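Local coordinates for BREX protein BrxA (Magnetospirillum magneticum, PDB 3BHW) that probably forms part of a type 1 BREX system that protects bacteria from double-stranded DNA phage by blocking replication of the phage DNA, at residues G15-P20 with A89-A94; R23-L28 with L62-L67; S98-D103 with Q127-C132; L120-W125 with C153-L158. All coordinates share one frame; numbering follows the deposited sequence.

Interaction 1: residues G15-P20 with A89-A94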
loop_
_atom_site.group_PDB
_atom_site.type_symbol
_atom_site.label_atom_id
_atom_site.label_comp_id
_atom_site.label_asym_id
_atom_site.label_seq_id
_atom_site.Cartn_x
_atom_site.Cartn_y
_atom_site.Cartn_z
ATOM N N GLY A 15 -7.416 2.381 5.006
ATOM C CA GLY A 15 -6.451 1.899 5.990
ATOM C C GLY A 15 -5.026 1.773 5.476
ATOM O O GLY A 15 -4.784 1.669 4.250
ATOM N N SER A 16 -4.088 1.823 6.421
ATOM C CA SER A 16 -2.666 1.759 6.091
ATOM C C SER A 16 -2.295 0.293 5.933
ATOM O O SER A 16 -3.197 -0.528 5.752
ATOM C CB SER A 16 -1.799 2.463 7.150
ATOM O OG SER A 16 -2.055 1.907 8.422
ATOM N N LEU A 17 -0.996 -0.047 6.018
ATOM C CA LEU A 17 -0.624 -1.399 5.606
ATOM C C LEU A 17 -1.125 -2.493 6.570
ATOM O O LEU A 17 -1.586 -3.538 6.133
ATOM C CB LEU A 17 0.874 -1.500 5.388
ATOM C CG LEU A 17 1.358 -0.487 4.344
ATOM C CD1 LEU A 17 2.874 -0.665 4.180
ATOM C CD2 LEU A 17 0.681 -0.613 3.003
ATOM N N LYS A 18 -1.035 -2.218 7.860
ATOM C CA LYS A 18 -1.531 -3.091 8.907
ATOM C C LYS A 18 -1.061 -4.517 8.720
ATOM O O LYS A 18 -1.829 -5.415 8.394
ATOM C CB LYS A 18 -3.041 -3.030 8.926
ATOM C CG LYS A 18 -3.578 -1.691 9.429
ATOM C CD LYS A 18 -5.040 -1.804 9.708
ATOM C CE LYS A 18 -5.537 -0.552 10.346
ATOM N NZ LYS A 18 -5.258 -0.551 11.787
ATOM N N LEU A 19 0.223 -4.723 8.966
ATOM C CA LEU A 19 0.830 -6.034 8.712
ATOM C C LEU A 19 0.188 -7.201 9.466
ATOM O O LEU A 19 -0.117 -8.249 8.833
ATOM C CB LEU A 19 2.330 -6.008 8.964
ATOM C CG LEU A 19 2.945 -7.369 8.718
ATOM C CD1 LEU A 19 2.759 -7.840 7.281
ATOM C CD2 LEU A 19 4.407 -7.320 9.086
ATOM N N PRO A 20 -0.010 -7.051 10.799
ATOM C CA PRO A 20 -0.564 -8.208 11.488
ATOM C C PRO A 20 -1.883 -8.713 10.860
ATOM O O PRO A 20 -2.083 -9.932 10.632
ATOM C CB PRO A 20 -0.775 -7.690 12.919
ATOM C CG PRO A 20 0.294 -6.611 13.066
ATOM C CD PRO A 20 0.268 -5.933 11.732
ATOM N N ALA A 89 6.109 -6.347 1.011
ATOM C CA ALA A 89 5.237 -7.086 0.103
ATOM C C ALA A 89 3.846 -6.476 0.204
ATOM O O ALA A 89 3.149 -6.232 -0.822
ATOM C CB ALA A 89 5.197 -8.556 0.492
ATOM N N VAL A 90 3.427 -6.172 1.438
ATOM C CA VAL A 90 2.132 -5.497 1.567
ATOM C C VAL A 90 2.180 -4.118 0.859
ATOM O O VAL A 90 1.204 -3.705 0.174
ATOM C CB VAL A 90 1.688 -5.381 3.027
ATOM C CG1 VAL A 90 0.331 -4.679 3.039
ATOM C CG2 VAL A 90 1.583 -6.756 3.618
ATOM N N PHE A 91 3.298 -3.416 0.997
ATOM C CA PHE A 91 3.499 -2.122 0.326
ATOM C C PHE A 91 3.349 -2.234 -1.186
ATOM O O PHE A 91 2.655 -1.411 -1.813
ATOM C CB PHE A 91 4.861 -1.552 0.741
ATOM C CG PHE A 91 5.174 -0.151 0.229
ATOM C CD1 PHE A 91 4.264 0.931 0.274
ATOM C CD2 PHE A 91 6.459 0.099 -0.253
ATOM C CE1 PHE A 91 4.702 2.201 -0.177
ATOM C CE2 PHE A 91 6.852 1.341 -0.680
ATOM C CZ PHE A 91 5.996 2.401 -0.640
ATOM N N ALA A 92 3.855 -3.299 -1.773
ATOM C CA ALA A 92 3.838 -3.447 -3.218
ATOM C C ALA A 92 2.395 -3.676 -3.618
ATOM O O ALA A 92 1.974 -3.154 -4.652
ATOM C CB ALA A 92 4.658 -4.677 -3.603
ATOM N N ALA A 93 1.696 -4.516 -2.845
ATOM C CA ALA A 93 0.293 -4.767 -3.092
ATOM C C ALA A 93 -0.496 -3.482 -2.981
ATOM O O ALA A 93 -1.415 -3.232 -3.789
ATOM C CB ALA A 93 -0.225 -5.846 -2.145
ATOM N N ALA A 94 -0.136 -2.627 -2.023
ATOM C CA ALA A 94 -0.896 -1.355 -1.857
ATOM C C ALA A 94 -0.658 -0.452 -3.057
ATOM O O ALA A 94 -1.598 0.212 -3.554
ATOM C CB ALA A 94 -0.550 -0.683 -0.600
#
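Leu17 is the bump of this contact. It sits just before helix 19-31 and pushes into a hollow on helix 83-97, formed by Val90, Phe91 and Ala94. Its CB points toward helix 83-97; with CG anti to its own carbonyl carbon (chi1 -57°), both methyls reach that helix. The two methyls then part. Leu17 CD2 rests on the small Ala94 CB at 3.8 Å, while Leu17 CD1 reaches Phe91 CB at 4.1 Å. The stem is also used, with Leu17 CB 4.0 Å from Val90 CG1 as the two side chains slide past each other in opposite directions.

Val90 returns the fit. Its fork enters the groove between the two leucines: CG1 lies against Leu17, and Val90 CG2 meets Leu19 CD1 at 4.0 Å. No hydrogen bond crosses; the contact is purely apolar and buried. The polar backbone of the loop is served elsewhere. Leu17 N and Lys18 N both bond to the carboxylate of Glu160, on helix 145-161.

A non-helical N-terminal segment that turns into helix 19-31, with Lys18 as the N-cap, is thus laid on a central helix of the all-helical BrxA fold.

Interaction 2: residues R23-L28 with L62-L67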
loop_
_atom_site.group_PDB
_atom_site.type_symbol
_atom_site.label_atom_id
_atom_site.label_comp_id
_atom_site.label_asym_id
_atom_site.label_seq_id
_atom_site.Cartn_x
_atom_site.Cartn_y
_atom_site.Cartn_z
ATOM N N ARG A 23 -1.320 -10.380 7.510
ATOM C CA ARG A 23 -0.776 -11.743 7.600
ATOM C C ARG A 23 -1.889 -12.760 7.743
ATOM O O ARG A 23 -1.807 -13.868 7.224
ATOM C CB ARG A 23 0.114 -11.886 8.808
ATOM C CG ARG A 23 1.431 -11.047 8.772
ATOM C CD ARG A 23 2.435 -11.761 9.635
ATOM N NE ARG A 23 3.701 -11.068 9.886
ATOM C CZ ARG A 23 4.853 -11.358 9.263
ATOM N NH1 ARG A 23 4.864 -12.249 8.285
ATOM N NH2 ARG A 23 5.995 -10.755 9.596
ATOM N N ILE A 24 -2.945 -12.371 8.446
ATOM C CA ILE A 24 -4.033 -13.291 8.724
ATOM C C ILE A 24 -4.812 -13.466 7.426
ATOM O O ILE A 24 -5.186 -14.581 7.068
ATOM C CB ILE A 24 -4.974 -12.829 9.878
ATOM C CG1 ILE A 24 -4.236 -12.949 11.226
ATOM C CG2 ILE A 24 -6.226 -13.699 9.905
ATOM C CD1 ILE A 24 -4.778 -12.076 12.316
ATOM N N ILE A 25 -4.969 -12.374 6.688
ATOM C CA ILE A 25 -5.732 -12.394 5.438
ATOM C C ILE A 25 -4.966 -13.190 4.392
ATOM O O ILE A 25 -5.545 -14.009 3.667
ATOM C CB ILE A 25 -6.111 -10.941 4.977
ATOM C CG1 ILE A 25 -7.201 -10.345 5.899
ATOM C CG2 ILE A 25 -6.627 -10.920 3.523
ATOM C CD1 ILE A 25 -7.191 -8.824 6.022
ATOM N N ALA A 26 -3.642 -12.986 4.342
ATOM C CA ALA A 26 -2.752 -13.778 3.486
ATOM C C ALA A 26 -2.833 -15.276 3.793
ATOM O O ALA A 26 -2.822 -16.096 2.870
ATOM C CB ALA A 26 -1.320 -13.285 3.597
ATOM N N GLY A 27 -2.936 -15.644 5.073
ATOM C CA GLY A 27 -3.225 -17.034 5.453
ATOM C C GLY A 27 -4.496 -17.580 4.825
ATOM O O GLY A 27 -4.498 -18.678 4.267
ATOM N N LEU A 28 -5.569 -16.803 4.926
ATOM C CA LEU A 28 -6.858 -17.189 4.383
ATOM C C LEU A 28 -6.794 -17.313 2.886
ATOM O O LEU A 28 -7.475 -18.164 2.301
ATOM C CB LEU A 28 -7.936 -16.184 4.761
ATOM C CG LEU A 28 -8.471 -16.345 6.185
ATOM C CD1 LEU A 28 -9.081 -15.032 6.647
ATOM C CD2 LEU A 28 -9.492 -17.468 6.211
ATOM N N LEU A 62 -10.555 -4.047 1.875
ATOM C CA LEU A 62 -9.382 -3.331 1.335
ATOM C C LEU A 62 -8.067 -4.146 1.421
ATOM O O LEU A 62 -7.437 -4.390 0.418
ATOM C CB LEU A 62 -9.258 -1.982 2.049
ATOM C CG LEU A 62 -8.029 -1.169 1.663
ATOM C CD1 LEU A 62 -8.096 -0.705 0.213
ATOM C CD2 LEU A 62 -7.739 -0.024 2.647
ATOM N N MET A 63 -7.761 -4.631 2.618
ATOM C CA MET A 63 -6.497 -5.381 2.823
ATOM C C MET A 63 -6.500 -6.635 1.923
ATOM O O MET A 63 -5.477 -7.000 1.341
ATOM C CB MET A 63 -6.397 -5.736 4.305
ATOM C CG MET A 63 -6.483 -4.530 5.223
ATOM S SD MET A 63 -5.856 -4.847 6.937
ATOM C CE MET A 63 -6.485 -3.495 7.844
ATOM N N ARG A 64 -7.661 -7.275 1.763
ATOM C CA ARG A 64 -7.771 -8.438 0.877
ATOM C C ARG A 64 -7.672 -8.028 -0.600
ATOM O O ARG A 64 -6.960 -8.659 -1.383
ATOM C CB ARG A 64 -9.092 -9.182 1.094
ATOM C CG ARG A 64 -9.186 -10.451 0.210
ATOM C CD ARG A 64 -10.651 -10.951 0.091
ATOM N NE ARG A 64 -10.727 -12.088 -0.831
ATOM C CZ ARG A 64 -11.824 -12.813 -1.043
ATOM N NH1 ARG A 64 -12.951 -12.498 -0.420
ATOM N NH2 ARG A 64 -11.800 -13.831 -1.907
ATOM N N ASN A 65 -8.424 -6.998 -0.984
ATOM C CA ASN A 65 -8.376 -6.499 -2.353
ATOM C C ASN A 65 -6.942 -6.144 -2.717
ATOM O O ASN A 65 -6.460 -6.446 -3.837
ATOM C CB ASN A 65 -9.309 -5.312 -2.559
ATOM C CG ASN A 65 -10.755 -5.711 -2.586
ATOM O OD1 ASN A 65 -11.643 -4.887 -2.345
ATOM N ND2 ASN A 65 -11.005 -6.978 -2.837
ATOM N N ARG A 66 -6.280 -5.427 -1.814
ATOM C CA ARG A 66 -4.810 -5.221 -2.009
ATOM C C ARG A 66 -3.992 -6.508 -2.332
ATOM O O ARG A 66 -3.359 -6.594 -3.387
ATOM C CB ARG A 66 -4.199 -4.529 -0.824
ATOM C CG ARG A 66 -4.489 -3.040 -0.769
ATOM C CD ARG A 66 -3.845 -2.426 0.461
ATOM N NE ARG A 66 -4.005 -0.976 0.546
ATOM C CZ ARG A 66 -4.075 -0.257 1.663
ATOM N NH1 ARG A 66 -4.010 -0.837 2.869
ATOM N NH2 ARG A 66 -4.201 1.053 1.578
ATOM N N LEU A 67 -4.072 -7.513 -1.443
ATOM C CA LEU A 67 -3.296 -8.741 -1.651
ATOM C C LEU A 67 -3.729 -9.504 -2.899
ATOM O O LEU A 67 -2.875 -10.125 -3.545
ATOM C CB LEU A 67 -3.306 -9.667 -0.430
ATOM C CG LEU A 67 -2.657 -9.118 0.827
ATOM C CD1 LEU A 67 -3.114 -10.001 1.978
ATOM C CD2 LEU A 67 -1.128 -9.182 0.752
#
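Two helices of the all-alpha BrxA fold cross here obliquely. The axes of the short segments 23-28 and 62-67 pass 9.8 Å apart, with a signed crossing angle of -58°. Ile25 is the main side chain of the contact, and its two branches do different work. Its CG2 is anti to the backbone N and points onto the backbone of helix 57-67, where Ile25 CG2 lies 3.8 Å from Arg64 CA. Its other branch starts anti to the carbonyl carbon (chi1 -72°) and runs on to CD1, touching Met63. Ile25 crosses Met63 and Arg64 at roughly a right angle and meets them close to the backbone, at CB of Met63 and at CA and CB of Arg64.

The extended Met63 chain leads on past the contact to touch Lys18 and Glu21, and the Arg64 guanidinium goes to a cation-pi contact with Trp38.

Leu67, one turn on from Met63 in helix 57-67, answers from that side. Its CG is anti to the carbonyl carbon, which brings CD1 over the turn holding Ile25 and Ala26. Leu67 CD1 is 3.9 Å from Ile25 CG2 and also touches Ala26 CB. Ala26 and Leu67 share Val78 of helix 72-80, so a third helix joins the packing. The tightest approach across the pair is Ile25 CD1 to Met63 CB, at 3.6 Å.

Interaction 3: residues S98-D103 with Q127-C132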
loop_
_atom_site.group_PDB
_atom_site.type_symbol
_atom_site.label_atom_id
_atom_site.label_comp_id
_atom_site.label_asym_id
_atom_site.label_seq_id
_atom_site.Cartn_x
_atom_site.Cartn_y
_atom_site.Cartn_z
ATOM N N SER A 98 -3.494 0.845 -5.835
ATOM C CA SER A 98 -3.758 2.300 -5.803
ATOM C C SER A 98 -2.866 3.202 -6.684
ATOM O O SER A 98 -1.768 3.543 -6.312
ATOM C CB SER A 98 -3.768 2.823 -4.382
ATOM O OG SER A 98 -3.849 4.251 -4.335
ATOM N N THR A 99 -3.375 3.620 -7.845
ATOM C CA THR A 99 -2.670 4.604 -8.674
ATOM C C THR A 99 -2.442 5.910 -7.911
ATOM O O THR A 99 -1.484 6.610 -8.174
ATOM C CB THR A 99 -3.428 4.793 -10.026
ATOM O OG1 THR A 99 -3.562 3.496 -10.645
ATOM C CG2 THR A 99 -2.665 5.718 -10.961
ATOM N N LEU A 100 -3.346 6.272 -6.993
ATOM C CA LEU A 100 -3.173 7.488 -6.235
ATOM C C LEU A 100 -1.885 7.428 -5.387
ATOM O O LEU A 100 -1.104 8.409 -5.343
ATOM C CB LEU A 100 -4.406 7.780 -5.363
ATOM C CG LEU A 100 -4.337 9.043 -4.525
ATOM C CD1 LEU A 100 -4.610 10.241 -5.384
ATOM C CD2 LEU A 100 -5.355 8.882 -3.369
ATOM N N LEU A 101 -1.670 6.296 -4.712
ATOM C CA LEU A 101 -0.422 6.053 -3.958
ATOM C C LEU A 101 0.782 5.940 -4.899
ATOM O O LEU A 101 1.787 6.628 -4.744
ATOM C CB LEU A 101 -0.527 4.806 -3.093
ATOM C CG LEU A 101 0.763 4.452 -2.335
ATOM C CD1 LEU A 101 1.165 5.506 -1.269
ATOM C CD2 LEU A 101 0.542 3.096 -1.670
ATOM N N GLY A 102 0.684 5.066 -5.895
ATOM C CA GLY A 102 1.813 4.859 -6.807
ATOM C C GLY A 102 2.312 6.148 -7.468
ATOM O O GLY A 102 3.533 6.399 -7.486
ATOM N N ASP A 103 1.376 6.962 -7.983
ATOM C CA ASP A 103 1.703 8.223 -8.647
ATOM C C ASP A 103 2.295 9.232 -7.643
ATOM O O ASP A 103 3.147 10.033 -8.014
ATOM C CB ASP A 103 0.498 8.843 -9.410
ATOM C CG ASP A 103 0.271 8.209 -10.767
ATOM O OD1 ASP A 103 0.944 7.202 -11.084
ATOM O OD2 ASP A 103 -0.587 8.746 -11.524
ATOM N N GLN A 127 -0.821 19.711 -2.949
ATOM C CA GLN A 127 -0.608 20.213 -4.287
ATOM C C GLN A 127 -0.670 19.061 -5.317
ATOM O O GLN A 127 -1.127 19.232 -6.446
ATOM C CB GLN A 127 0.705 21.006 -4.345
ATOM C CG GLN A 127 0.691 22.214 -3.405
ATOM C CD GLN A 127 2.078 22.778 -3.079
ATOM O OE1 GLN A 127 2.262 23.469 -2.049
ATOM N NE2 GLN A 127 3.038 22.555 -3.978
ATOM N N TYR A 128 -0.279 17.882 -4.890
ATOM C CA TYR A 128 -0.407 16.655 -5.711
ATOM C C TYR A 128 -1.875 16.364 -5.982
ATOM O O TYR A 128 -2.246 16.062 -7.107
ATOM C CB TYR A 128 0.317 15.473 -5.010
ATOM C CG TYR A 128 -0.017 14.095 -5.568
ATOM C CD1 TYR A 128 0.517 13.657 -6.787
ATOM C CD2 TYR A 128 -0.866 13.244 -4.864
ATOM C CE1 TYR A 128 0.221 12.385 -7.289
ATOM C CE2 TYR A 128 -1.204 11.988 -5.368
ATOM C CZ TYR A 128 -0.664 11.556 -6.565
ATOM O OH TYR A 128 -0.984 10.323 -7.101
ATOM N N LEU A 129 -2.680 16.390 -4.930
ATOM C CA LEU A 129 -4.116 16.258 -5.135
ATOM C C LEU A 129 -4.673 17.295 -6.087
ATOM O O LEU A 129 -5.455 16.949 -6.948
ATOM C CB LEU A 129 -4.855 16.276 -3.818
ATOM C CG LEU A 129 -4.740 14.964 -3.058
ATOM C CD1 LEU A 129 -5.686 15.018 -1.877
ATOM C CD2 LEU A 129 -5.096 13.799 -3.957
ATOM N N GLU A 130 -4.287 18.560 -5.935
ATOM C CA GLU A 130 -4.655 19.607 -6.921
ATOM C C GLU A 130 -4.356 19.181 -8.378
ATOM O O GLU A 130 -5.221 19.280 -9.263
ATOM C CB GLU A 130 -3.955 20.936 -6.585
ATOM C CG GLU A 130 -4.677 21.728 -5.500
ATOM C CD GLU A 130 -4.033 23.081 -5.193
ATOM O OE1 GLU A 130 -2.813 23.124 -4.866
ATOM O OE2 GLU A 130 -4.774 24.102 -5.222
ATOM N N GLN A 131 -3.141 18.678 -8.612
ATOM C CA GLN A 131 -2.735 18.141 -9.896
ATOM C C GLN A 131 -3.560 16.926 -10.338
ATOM O O GLN A 131 -3.900 16.805 -11.505
ATOM C CB GLN A 131 -1.270 17.715 -9.816
ATOM C CG GLN A 131 -0.434 18.075 -11.024
ATOM C CD GLN A 131 0.127 19.487 -10.958
ATOM O OE1 GLN A 131 -0.590 20.481 -11.135
ATOM N NE2 GLN A 131 1.418 19.581 -10.711
ATOM N N CYS A 132 -3.839 16.002 -9.414
ATOM C CA CYS A 132 -4.598 14.799 -9.740
ATOM C C CYS A 132 -5.960 15.198 -10.281
ATOM O O CYS A 132 -6.411 14.624 -11.268
ATOM C CB CYS A 132 -4.748 13.866 -8.516
ATOM S SG CYS A 132 -3.225 12.995 -8.036
#
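Asp103 OD2 is gripped twice, by a salt bridge to Arg7 NH1 and by a hydrogen bond to Tyr8 OH. The other oxygen, OD1, bonds to Tyr192 OH, so three partners from outside the two segments hold the carboxylate. A separate bond crosses the contact. Tyr128 OH donates to Leu100 O over 2.6 Å, in the carbonyl plane and on a lone pair, with an angle of 125° at the oxygen. Tyr128 has CG anti to its backbone N (chi1 166°), which carries the ring across from helix 122-135 to the N-terminal part of helix 99-112. The hydroxyl lodges between Leu100 and Asp103, with Tyr128 OH only 3.1 Å from Asp103 CB. Its bond to a main-chain carbonyl ties two successive helices of the all-helical BrxA fold, which cross at 121°.

Leu100 packs on the other side of the same bond. Its CG is anti to the backbone N, and CD1 touches three side chains of helix 122-135. Leu100 CD1 lies 3.8 Å from Tyr128 CE2 and also meets Leu129 CD2 and Cys132 SG. That sulfur also sits over the rim of one face of the Tyr128 ring.

At the start of helix 99-112, Ser98 is the N-cap. Its OG accepts from Leu101 N at 3.0 Å in a nearly straight bond.

The buried phenol donates a hydrogen bond to a backbone carbonyl, so it is presumably protonated and neutral. The Asp103 carboxylate is probably ionised, being paired with Arg7.

Interaction 4: residues L120-W125 with C153-L158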
loop_
_atom_site.group_PDB
_atom_site.type_symbol
_atom_site.label_atom_id
_atom_site.label_comp_id
_atom_site.label_asym_id
_atom_site.label_seq_id
_atom_site.Cartn_x
_atom_site.Cartn_y
_atom_site.Cartn_z
ATOM N N LEU A 120 9.141 15.716 2.795
ATOM C CA LEU A 120 7.852 15.569 2.140
ATOM C C LEU A 120 6.779 16.239 2.986
ATOM O O LEU A 120 5.944 15.583 3.568
ATOM C CB LEU A 120 7.558 14.073 1.937
ATOM C CG LEU A 120 6.439 13.698 0.954
ATOM C CD1 LEU A 120 6.868 14.037 -0.477
ATOM C CD2 LEU A 120 6.057 12.220 1.058
ATOM N N PRO A 121 6.821 17.576 3.090
ATOM C CA PRO A 121 5.811 18.234 3.906
ATOM C C PRO A 121 4.423 18.087 3.300
ATOM O O PRO A 121 4.312 17.867 2.086
ATOM C CB PRO A 121 6.285 19.695 3.912
ATOM C CG PRO A 121 7.066 19.844 2.730
ATOM C CD PRO A 121 7.780 18.543 2.547
ATOM N N ARG A 122 3.394 18.185 4.147
ATOM C CA ARG A 122 1.995 18.009 3.727
ATOM C C ARG A 122 1.516 18.876 2.567
ATOM O O ARG A 122 0.708 18.420 1.770
ATOM C CB ARG A 122 1.048 18.099 4.918
ATOM C CG ARG A 122 1.295 17.005 5.931
ATOM C CD ARG A 122 0.314 15.830 5.787
ATOM N NE ARG A 122 0.425 14.909 6.932
ATOM C CZ ARG A 122 -0.583 14.184 7.408
ATOM N NH1 ARG A 122 -1.783 14.272 6.849
ATOM N NH2 ARG A 122 -0.400 13.378 8.450
ATOM N N LYS A 123 2.021 20.106 2.428
ATOM C CA LYS A 123 1.659 20.931 1.254
ATOM C C LYS A 123 1.922 20.196 -0.075
ATOM O O LYS A 123 1.253 20.466 -1.070
ATOM C CB LYS A 123 2.400 22.272 1.220
ATOM C CG LYS A 123 3.918 22.154 1.412
ATOM C CD LYS A 123 4.731 22.929 0.386
ATOM C CE LYS A 123 5.197 24.271 0.952
ATOM N NZ LYS A 123 4.279 25.387 0.617
ATOM N N MET A 124 2.897 19.283 -0.073
ATOM C CA MET A 124 3.266 18.497 -1.272
ATOM C C MET A 124 2.183 17.492 -1.621
ATOM O O MET A 124 1.936 17.226 -2.791
ATOM C CB MET A 124 4.617 17.798 -1.058
ATOM C CG MET A 124 5.681 18.787 -0.679
ATOM S SD MET A 124 7.196 18.352 -1.495
ATOM C CE MET A 124 6.926 19.031 -3.151
ATOM N N TRP A 125 1.563 16.921 -0.590
ATOM C CA TRP A 125 0.418 16.052 -0.805
ATOM C C TRP A 125 -0.770 16.857 -1.314
ATOM O O TRP A 125 -1.388 16.464 -2.264
ATOM C CB TRP A 125 0.044 15.283 0.452
ATOM C CG TRP A 125 -1.229 14.560 0.311
ATOM C CD1 TRP A 125 -2.434 14.973 0.777
ATOM C CD2 TRP A 125 -1.473 13.323 -0.387
ATOM N NE1 TRP A 125 -3.417 14.071 0.437
ATOM C CE2 TRP A 125 -2.851 13.041 -0.263
ATOM C CE3 TRP A 125 -0.666 12.411 -1.073
ATOM C CZ2 TRP A 125 -3.432 11.918 -0.814
ATOM C CZ3 TRP A 125 -1.273 11.261 -1.612
ATOM C CH2 TRP A 125 -2.640 11.038 -1.474
ATOM N N CYS A 153 -3.495 8.585 6.109
ATOM C CA CYS A 153 -3.239 7.193 5.759
ATOM C C CYS A 153 -2.047 7.080 4.842
ATOM O O CYS A 153 -1.225 6.231 5.021
ATOM C CB CYS A 153 -4.459 6.551 5.129
ATOM S SG CYS A 153 -4.178 4.838 4.710
ATOM N N VAL A 154 -1.961 7.909 3.817
ATOM C CA VAL A 154 -0.785 7.882 2.951
ATOM C C VAL A 154 0.505 8.115 3.742
ATOM O O VAL A 154 1.518 7.405 3.550
ATOM C CB VAL A 154 -0.957 8.850 1.793
ATOM C CG1 VAL A 154 0.348 9.018 1.056
ATOM C CG2 VAL A 154 -1.991 8.281 0.844
ATOM N N TYR A 155 0.521 9.111 4.622
ATOM C CA TYR A 155 1.756 9.341 5.376
ATOM C C TYR A 155 2.050 8.234 6.365
ATOM O O TYR A 155 3.228 7.909 6.621
ATOM C CB TYR A 155 1.702 10.694 6.075
ATOM C CG TYR A 155 2.054 11.851 5.143
ATOM C CD1 TYR A 155 1.115 12.437 4.264
ATOM C CD2 TYR A 155 3.356 12.364 5.147
ATOM C CE1 TYR A 155 1.494 13.517 3.422
ATOM C CE2 TYR A 155 3.733 13.407 4.310
ATOM C CZ TYR A 155 2.804 13.982 3.453
ATOM O OH TYR A 155 3.263 15.016 2.653
ATOM N N ARG A 156 1.008 7.611 6.929
ATOM C CA ARG A 156 1.209 6.480 7.835
ATOM C C ARG A 156 1.876 5.296 7.072
ATOM O O ARG A 156 2.826 4.644 7.572
ATOM C CB ARG A 156 -0.132 6.020 8.431
ATOM C CG ARG A 156 -0.029 5.047 9.525
ATOM C CD ARG A 156 -1.270 5.083 10.439
ATOM N NE ARG A 156 -2.464 4.583 9.775
ATOM C CZ ARG A 156 -3.464 5.337 9.316
ATOM N NH1 ARG A 156 -4.481 4.750 8.715
ATOM N NH2 ARG A 156 -3.450 6.663 9.429
ATOM N N ILE A 157 1.416 5.027 5.850
ATOM C CA ILE A 157 2.024 4.000 5.005
ATOM C C ILE A 157 3.509 4.276 4.824
ATOM O O ILE A 157 4.330 3.369 4.913
ATOM C CB ILE A 157 1.332 3.955 3.623
ATOM C CG1 ILE A 157 0.019 3.212 3.753
ATOM C CG2 ILE A 157 2.136 3.106 2.672
ATOM C CD1 ILE A 157 -0.897 3.379 2.574
ATOM N N LEU A 158 3.833 5.533 4.584
ATOM C CA LEU A 158 5.207 5.915 4.330
ATOM C C LEU A 158 6.038 5.805 5.592
ATOM O O LEU A 158 7.219 5.463 5.516
ATOM C CB LEU A 158 5.253 7.312 3.727
ATOM C CG LEU A 158 4.635 7.462 2.321
ATOM C CD1 LEU A 158 4.890 8.864 1.891
ATOM C CD2 LEU A 158 5.173 6.473 1.259
#
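The start of helix 122-135 and the residues just before it wrap round Tyr155, which projects from helix 145-161 of this all-helical fold. The central motif is an arginine-tyrosine stack. Tyr155 has CG anti to its carbonyl carbon (chi1 -81°), and the ring reaches across the gap between the helices.

Arg122 is folded to match it. Its CG is likewise anti to the carbonyl carbon, but the chain then bends sharply at chi2 (-99°) before extending. The bend lays CD and the guanidinium over one face of the ring, with the two planes only 7° apart. The cation-pi contact is off-centre, Arg122 CZ lying 4.5 Å from the ring centroid. Arg122 CD makes a CH-pi contact over the face, 3.9 Å from that centroid. The guanidinium is steadied by a salt bridge from NH1 to Asp152 and a hydrogen bond from NE to Tyr170 OH.

The ring tip is held at its edge. Tyr155 OH donates to Leu120 O at 2.9 Å, approaching from above the carbonyl plane. Pro121 O is also near, 3.1 Å from Tyr155 OH, and accepts from Met124 N in the first turn of the helix.

Trp125, with CG anti to the backbone N, turns its CB to the ring edge. Its indole receives Val154 over one face, with Trp125 CH2 3.7 Å from Val154 CG2. Leu120 takes the same first torsion and crosses Leu158 at about a right angle, CD2 of Leu120 meeting CD1 of Leu158 at 3.6 Å.

From the N terminus, interaction 1 opens at 15-20 and closes at 89-94 on helix 83-97. Interaction 2 is nested inside it and joins helix 19-31 to helix 57-67. Arg66 links the two by hydrogen bonding to Gly15 O. Interaction 3 opens after interaction 1 has closed, and ties helix 99-112 to helix 122-135. Interaction 4 opens at 120-125, before 127-132 closes interaction 3, so these two cross. It closes at 153-158 and ties helix 122-135 to helix 145-161. Leu100 touches Trp125 between interactions 3 and 4. A weak hydrogen bond from Arg156 to Ser16 brings helix 145-161 back to interaction 1. Interactions 2 and 3 lie on opposite sides of the chain's centre.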